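Local coordinates for putative lipoprotein (Bacteroides fragilis, PDB 3NQI) that is of unknown function but, as a putative lipoprotein of a Bacteroides species, is probably held at a membrane by a lipid on its N terminus, at residues 25-30 and 43-48; 52-57 and 69-74. All coordinates share one frame; numbering follows the deposited sequence.

Contact 1 (25-30 and 43-48)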
loop_
_atom_site.group_PDB
_atom_site.type_symbol
_atom_site.label_atom_id
_atom_site.label_comp_id
_atom_site.label_asym_id
_atom_site.label_seq_id
_atom_site.Cartn_x
_atom_site.Cartn_y
_atom_site.Cartn_z
ATOM N N VAL A 25 -5.493 21.229 -2.318
ATOM C CA VAL A 25 -5.006 19.887 -2.641
ATOM C C VAL A 25 -5.180 19.571 -4.115
ATOM O O VAL A 25 -6.264 19.764 -4.651
ATOM C CB VAL A 25 -5.773 18.825 -1.850
ATOM C CG1 VAL A 25 -5.332 17.413 -2.297
ATOM C CG2 VAL A 25 -5.606 19.036 -0.365
ATOM N N THR A 26 -4.127 19.096 -4.785
ATOM C CA THR A 26 -4.293 18.475 -6.109
ATOM C C THR A 26 -3.710 17.053 -6.050
ATOM O O THR A 26 -3.177 16.650 -5.029
ATOM C CB THR A 26 -3.654 19.291 -7.262
ATOM O OG1 THR A 26 -2.229 19.179 -7.218
ATOM C CG2 THR A 26 -4.066 20.761 -7.175
ATOM N N PHE A 27 -3.817 16.331 -7.148
ATOM C CA PHE A 27 -3.242 14.987 -7.272
ATOM C C PHE A 27 -2.332 14.835 -8.487
ATOM O O PHE A 27 -2.411 15.625 -9.431
ATOM C CB PHE A 27 -4.375 13.974 -7.363
ATOM C CG PHE A 27 -5.395 14.132 -6.281
ATOM C CD1 PHE A 27 -5.149 13.651 -5.009
ATOM C CD2 PHE A 27 -6.592 14.801 -6.531
ATOM C CE1 PHE A 27 -6.087 13.785 -4.020
ATOM C CE2 PHE A 27 -7.532 14.956 -5.539
ATOM C CZ PHE A 27 -7.278 14.459 -4.273
ATOM N N THR A 28 -1.464 13.829 -8.445
ATOM C CA THR A 28 -0.601 13.472 -9.596
ATOM C C THR A 28 -0.711 11.982 -9.884
ATOM O O THR A 28 -0.468 11.182 -8.992
ATOM C CB THR A 28 0.864 13.847 -9.325
ATOM O OG1 THR A 28 0.939 15.257 -9.085
ATOM C CG2 THR A 28 1.787 13.469 -10.508
ATOM N N ASP A 29 -1.083 11.599 -11.114
ATOM C CA ASP A 29 -1.221 10.167 -11.414
ATOM C C ASP A 29 0.156 9.566 -11.688
ATOM O O ASP A 29 1.168 10.281 -11.674
ATOM C CB ASP A 29 -2.232 9.907 -12.557
ATOM C CG ASP A 29 -1.754 10.378 -13.919
ATOM O OD1 ASP A 29 -0.556 10.711 -14.101
ATOM O OD2 ASP A 29 -2.604 10.407 -14.849
ATOM N N ALA A 30 0.193 8.249 -11.905
ATOM C CA ALA A 30 1.466 7.508 -12.124
ATOM C C ALA A 30 2.185 7.935 -13.408
ATOM O O ALA A 30 3.405 7.842 -13.507
ATOM C CB ALA A 30 1.211 6.001 -12.123
ATOM N N VAL A 43 -11.306 19.948 -1.181
ATOM C CA VAL A 43 -10.642 18.696 -0.765
ATOM C C VAL A 43 -9.802 18.995 0.443
ATOM O O VAL A 43 -9.000 19.927 0.426
ATOM C CB VAL A 43 -9.808 18.159 -1.911
ATOM C CG1 VAL A 43 -8.937 16.960 -1.486
ATOM C CG2 VAL A 43 -10.763 17.814 -3.080
ATOM N N THR A 44 -10.023 18.256 1.518
ATOM C CA THR A 44 -9.276 18.458 2.746
ATOM C C THR A 44 -8.423 17.245 3.175
ATOM O O THR A 44 -7.859 17.219 4.275
ATOM C CB THR A 44 -10.247 18.826 3.895
ATOM O OG1 THR A 44 -11.260 17.821 3.968
ATOM C CG2 THR A 44 -10.903 20.226 3.640
ATOM N N LEU A 45 -8.322 16.247 2.326
ATOM C CA LEU A 45 -7.494 15.033 2.614
ATOM C C LEU A 45 -6.047 15.337 3.029
ATOM O O LEU A 45 -5.328 16.045 2.308
ATOM C CB LEU A 45 -7.461 14.173 1.374
ATOM C CG LEU A 45 -6.595 12.912 1.397
ATOM C CD1 LEU A 45 -7.173 11.851 2.380
ATOM C CD2 LEU A 45 -6.478 12.420 -0.044
ATOM N N ASN A 46 -5.643 14.852 4.206
ATOM C CA ASN A 46 -4.266 14.977 4.683
ATOM C C ASN A 46 -3.565 13.607 4.503
ATOM O O ASN A 46 -3.628 12.764 5.384
ATOM C CB ASN A 46 -4.243 15.392 6.161
ATOM C CG ASN A 46 -2.882 15.919 6.613
ATOM O OD1 ASN A 46 -1.943 16.025 5.825
ATOM N ND2 ASN A 46 -2.783 16.264 7.886
ATOM N N ALA A 47 -2.988 13.372 3.340
ATOM C CA ALA A 47 -2.321 12.101 3.076
ATOM C C ALA A 47 -1.208 12.432 2.125
ATOM O O ALA A 47 -1.216 13.493 1.510
ATOM C CB ALA A 47 -3.306 11.094 2.454
ATOM N N ARG A 48 -0.258 11.529 2.004
ATOM C CA ARG A 48 0.825 11.673 1.049
ATOM C C ARG A 48 0.390 11.004 -0.231
ATOM O O ARG A 48 0.683 11.498 -1.334
ATOM C CB ARG A 48 2.107 11.061 1.619
ATOM C CG ARG A 48 3.389 11.679 1.046
ATOM C CD ARG A 48 4.671 10.938 1.417
ATOM N NE ARG A 48 4.604 9.569 0.951
ATOM C CZ ARG A 48 4.783 9.140 -0.307
ATOM N NH1 ARG A 48 5.100 9.949 -1.321
ATOM N NH2 ARG A 48 4.637 7.851 -0.546
HETATM O O HOH W 1 -8.178 21.711 -1.396
#
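Val25 and Val43 meet with their side chains crossed at about a right angle, an example of branched side chains joining a strand to a loop. The contact can be followed outward along Val25. CB lies 3.7 Å from Val43 CG1. From there the side chain forks. CG1, anti to the backbone N (chi1 175°), reaches the same Val43 CG1, likewise at 3.7 Å, so that one methyl group of the loop touches both the branch point and one arm of Val25. The other arm, CG2, turns to the loop backbone, coming within 3.6 Å of Val43 O and, a little farther off, approaching Leu45 O. In the fold, strand 24-28 belongs to a run of five strands whose pairings close in a ring, in the manner of a small beta barrel, and 43-48 is part of the irregular connection from strand 34-37 to strand 49-56. Phe27 continues the apolar contact. Its CG is anti to the carbonyl carbon (chi1 -51°); at the far end of the ring CZ meets Val43 CG1 at 4.1 Å, the two side chains reaching toward each other tip to tip. Leu45 CD2 comes to the ring edge, near its plane, 4.2 Å from CE1. Leu73 of strand 68-73 and Ile52 of strand 49-56 also touch this buried ring, while Val18 of strand 11-21 packs on both Val25 and Leu45. The polar link between the two segments is indirect: a water accepts from Val25 N at 2.9 Å and donates to Val43 O at 2.7 Å.

Contact 2 (52-57 and 69-74)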
loop_
_atom_site.group_PDB
_atom_site.type_symbol
_atom_site.label_atom_id
_atom_site.label_comp_id
_atom_site.label_asym_id
_atom_site.label_seq_id
_atom_site.Cartn_x
_atom_site.Cartn_y
_atom_site.Cartn_z
ATOM N N ILE A 52 -8.408 7.707 -5.653
ATOM C CA ILE A 52 -9.517 8.571 -6.050
ATOM C C ILE A 52 -10.340 7.915 -7.131
ATOM O O ILE A 52 -9.859 7.032 -7.817
ATOM C CB ILE A 52 -9.063 9.979 -6.523
ATOM C CG1 ILE A 52 -8.212 9.941 -7.789
ATOM C CG2 ILE A 52 -8.322 10.734 -5.358
ATOM C CD1 ILE A 52 -7.826 11.376 -8.258
ATOM N N TYR A 53 -11.569 8.380 -7.231
ATOM C CA TYR A 53 -12.518 7.998 -8.217
ATOM C C TYR A 53 -12.990 9.319 -8.826
ATOM O O TYR A 53 -13.516 10.199 -8.139
ATOM C CB TYR A 53 -13.626 7.175 -7.528
ATOM C CG TYR A 53 -14.773 6.853 -8.432
ATOM C CD1 TYR A 53 -14.572 6.674 -9.800
ATOM C CD2 TYR A 53 -16.081 6.764 -7.940
ATOM C CE1 TYR A 53 -15.607 6.405 -10.637
ATOM C CE2 TYR A 53 -17.146 6.493 -8.793
ATOM C CZ TYR A 53 -16.891 6.323 -10.141
ATOM O OH TYR A 53 -17.893 6.056 -11.035
ATOM N N CYS A 54 -12.790 9.481 -10.120
ATOM C CA CYS A 54 -12.992 10.771 -10.705
ATOM C C CYS A 54 -13.514 10.746 -12.143
ATOM O O CYS A 54 -13.581 9.688 -12.811
ATOM C CB CYS A 54 -11.684 11.579 -10.625
ATOM S SG CYS A 54 -10.373 11.065 -11.791
ATOM N N GLN A 55 -13.925 11.925 -12.594
ATOM C CA GLN A 55 -14.192 12.117 -14.016
ATOM C C GLN A 55 -13.492 13.372 -14.551
ATOM O O GLN A 55 -13.232 14.327 -13.814
ATOM C CB GLN A 55 -15.696 12.042 -14.337
ATOM C CG GLN A 55 -16.547 13.249 -14.092
ATOM C CD GLN A 55 -17.998 13.018 -14.502
ATOM O OE1 GLN A 55 -18.429 11.888 -14.726
ATOM N NE2 GLN A 55 -18.748 14.095 -14.606
ATOM N N VAL A 56 -13.139 13.331 -15.835
ATOM C CA VAL A 56 -12.476 14.445 -16.496
ATOM C C VAL A 56 -13.555 15.447 -16.882
ATOM O O VAL A 56 -14.605 15.069 -17.421
ATOM C CB VAL A 56 -11.683 13.977 -17.753
ATOM C CG1 VAL A 56 -11.104 15.174 -18.476
ATOM C CG2 VAL A 56 -10.585 12.994 -17.347
ATOM N N ASP A 57 -13.319 16.723 -16.578
ATOM C CA ASP A 57 -14.279 17.770 -16.905
ATOM C C ASP A 57 -14.241 18.034 -18.410
ATOM O O ASP A 57 -13.206 17.857 -19.047
ATOM C CB ASP A 57 -13.970 19.063 -16.138
ATOM C CG ASP A 57 -14.155 18.922 -14.652
ATOM O OD1 ASP A 57 -14.763 17.918 -14.220
ATOM O OD2 ASP A 57 -13.698 19.824 -13.914
ATOM N N ILE A 69 -4.866 18.375 -15.829
ATOM C CA ILE A 69 -6.215 18.068 -16.264
ATOM C C ILE A 69 -7.146 18.446 -15.113
ATOM O O ILE A 69 -6.870 18.122 -13.955
ATOM C CB ILE A 69 -6.352 16.546 -16.610
ATOM C CG1 ILE A 69 -5.492 16.191 -17.834
ATOM C CG2 ILE A 69 -7.797 16.173 -16.910
ATOM C CD1 ILE A 69 -5.492 14.697 -18.200
ATOM N N LYS A 70 -8.233 19.138 -15.427
ATOM C CA LYS A 70 -9.236 19.480 -14.417
ATOM C C LYS A 70 -10.161 18.281 -14.213
ATOM O O LYS A 70 -10.652 17.710 -15.192
ATOM C CB LYS A 70 -10.084 20.671 -14.864
ATOM C CG LYS A 70 -9.284 21.898 -15.224
ATOM C CD LYS A 70 -9.332 22.975 -14.164
ATOM C CE LYS A 70 -9.027 24.319 -14.810
ATOM N NZ LYS A 70 -8.893 25.399 -13.806
ATOM N N ILE A 71 -10.398 17.893 -12.963
ATOM C CA ILE A 71 -11.262 16.745 -12.685
ATOM C C ILE A 71 -12.377 17.060 -11.682
ATOM O O ILE A 71 -12.297 17.989 -10.909
ATOM C CB ILE A 71 -10.468 15.507 -12.148
ATOM C CG1 ILE A 71 -9.698 15.845 -10.875
ATOM C CG2 ILE A 71 -9.490 14.981 -13.203
ATOM C CD1 ILE A 71 -9.333 14.631 -10.014
ATOM N N THR A 72 -13.409 16.238 -11.716
ATOM C CA THR A 72 -14.438 16.227 -10.693
ATOM C C THR A 72 -14.320 14.904 -9.941
ATOM O O THR A 72 -14.445 13.846 -10.527
ATOM C CB THR A 72 -15.835 16.399 -11.359
ATOM O OG1 THR A 72 -15.888 17.696 -11.959
ATOM C CG2 THR A 72 -16.985 16.251 -10.336
ATOM N N LEU A 73 -14.061 14.972 -8.632
ATOM C CA LEU A 73 -14.057 13.798 -7.800
ATOM C C LEU A 73 -15.483 13.306 -7.677
ATOM O O LEU A 73 -16.417 14.103 -7.468
ATOM C CB LEU A 73 -13.464 14.108 -6.416
ATOM C CG LEU A 73 -11.968 14.457 -6.496
ATOM C CD1 LEU A 73 -11.488 15.258 -5.298
ATOM C CD2 LEU A 73 -11.121 13.152 -6.645
ATOM N N LEU A 74 -15.648 11.995 -7.829
ATOM C CA LEU A 74 -16.944 11.334 -7.719
ATOM C C LEU A 74 -17.169 10.621 -6.353
ATOM O O LEU A 74 -18.240 10.060 -6.100
ATOM C CB LEU A 74 -17.087 10.369 -8.894
ATOM C CG LEU A 74 -17.189 11.032 -10.282
ATOM C CD1 LEU A 74 -17.203 9.971 -11.402
ATOM C CD2 LEU A 74 -18.423 11.931 -10.418
#
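Gln55 and Thr72 form the central hydrogen-bonded pair of an antiparallel beta hairpin, made by strands 49-56 and 68-73, whose short segments are strongly twisted against each other, with 128° between their directions. The backbone bonding is a regular ladder. Gln55 N donates to Thr72 O and Thr72 N returns the bond to Gln55 O; Leu74 N to Tyr53 O (2.8 Å) extends the series at one end, and Asp57 N to Lys70 O, longer at 3.2 Å, at the other. On either side of the central pair lie the non-hydrogen-bonded pairs Cys54-Leu73 and Val56-Ile71.

Apolar contact gathers on the face that carries these two pairs. Leu73 CD2 touches Ile52 CB at 3.8 Å, and the two side chains cross at about a right angle. Ile71 CD1 bridges two partners of the other strand, Ile52 CD1 at 4.0 Å and Cys54 CB at 3.9 Å. Farther along, Val56 CG1 meets Ile69 CG2. Trp12 of strand 11-21 touches Ile52 and Cys54, and Leu35 of strand 34-37 touches Ile69 and Ile71.

The aromatic contact is a CH-pi interaction. Leu74 CB lies over one face of the Tyr53 ring, 4.0 Å from its centroid and displaced toward the rim, while Leu74 CD1 reaches CZ. Tyr53 OH is hydrogen-bonded to Gln11 OE1 of the neighbouring strand 11-21.

One polar interaction belongs to the side chains. The carboxylate of Asp57 uses both oxygens: OD2 is hydrogen-bonded to Thr38 OG1, OD1 to Thr72. Thr72 OG1 stands anti to its own carbonyl carbon (chi1 -65°) and donates to the syn side of Asp57 OD1, 16° out of the carboxylate plane, in a short bond of 2.5 Å.

How the contacts relate
From the N terminus the chain lays down strand 11-21, returns as strand 24-28, continues through strand 34-37, and comes back as the loop that contact 1 lays against residues 25-30. Strand 49-56 follows, and contact 2 then closes the hairpin by bringing back strand 68-73, which also pairs in parallel with strand 34-37. The two closures are in series, neither nested nor crossed, yet their centres lie only about 12 Å apart and their side chains touch. Val43 CG2 packs on Leu73 CD1 at 3.5 Å, and Phe27 CE1 on Ile52 CG2 at 4.0 Å. Sequential loops thereby share one apolar interior, joining strand 24-28 and the 43-48 loop to the hairpin.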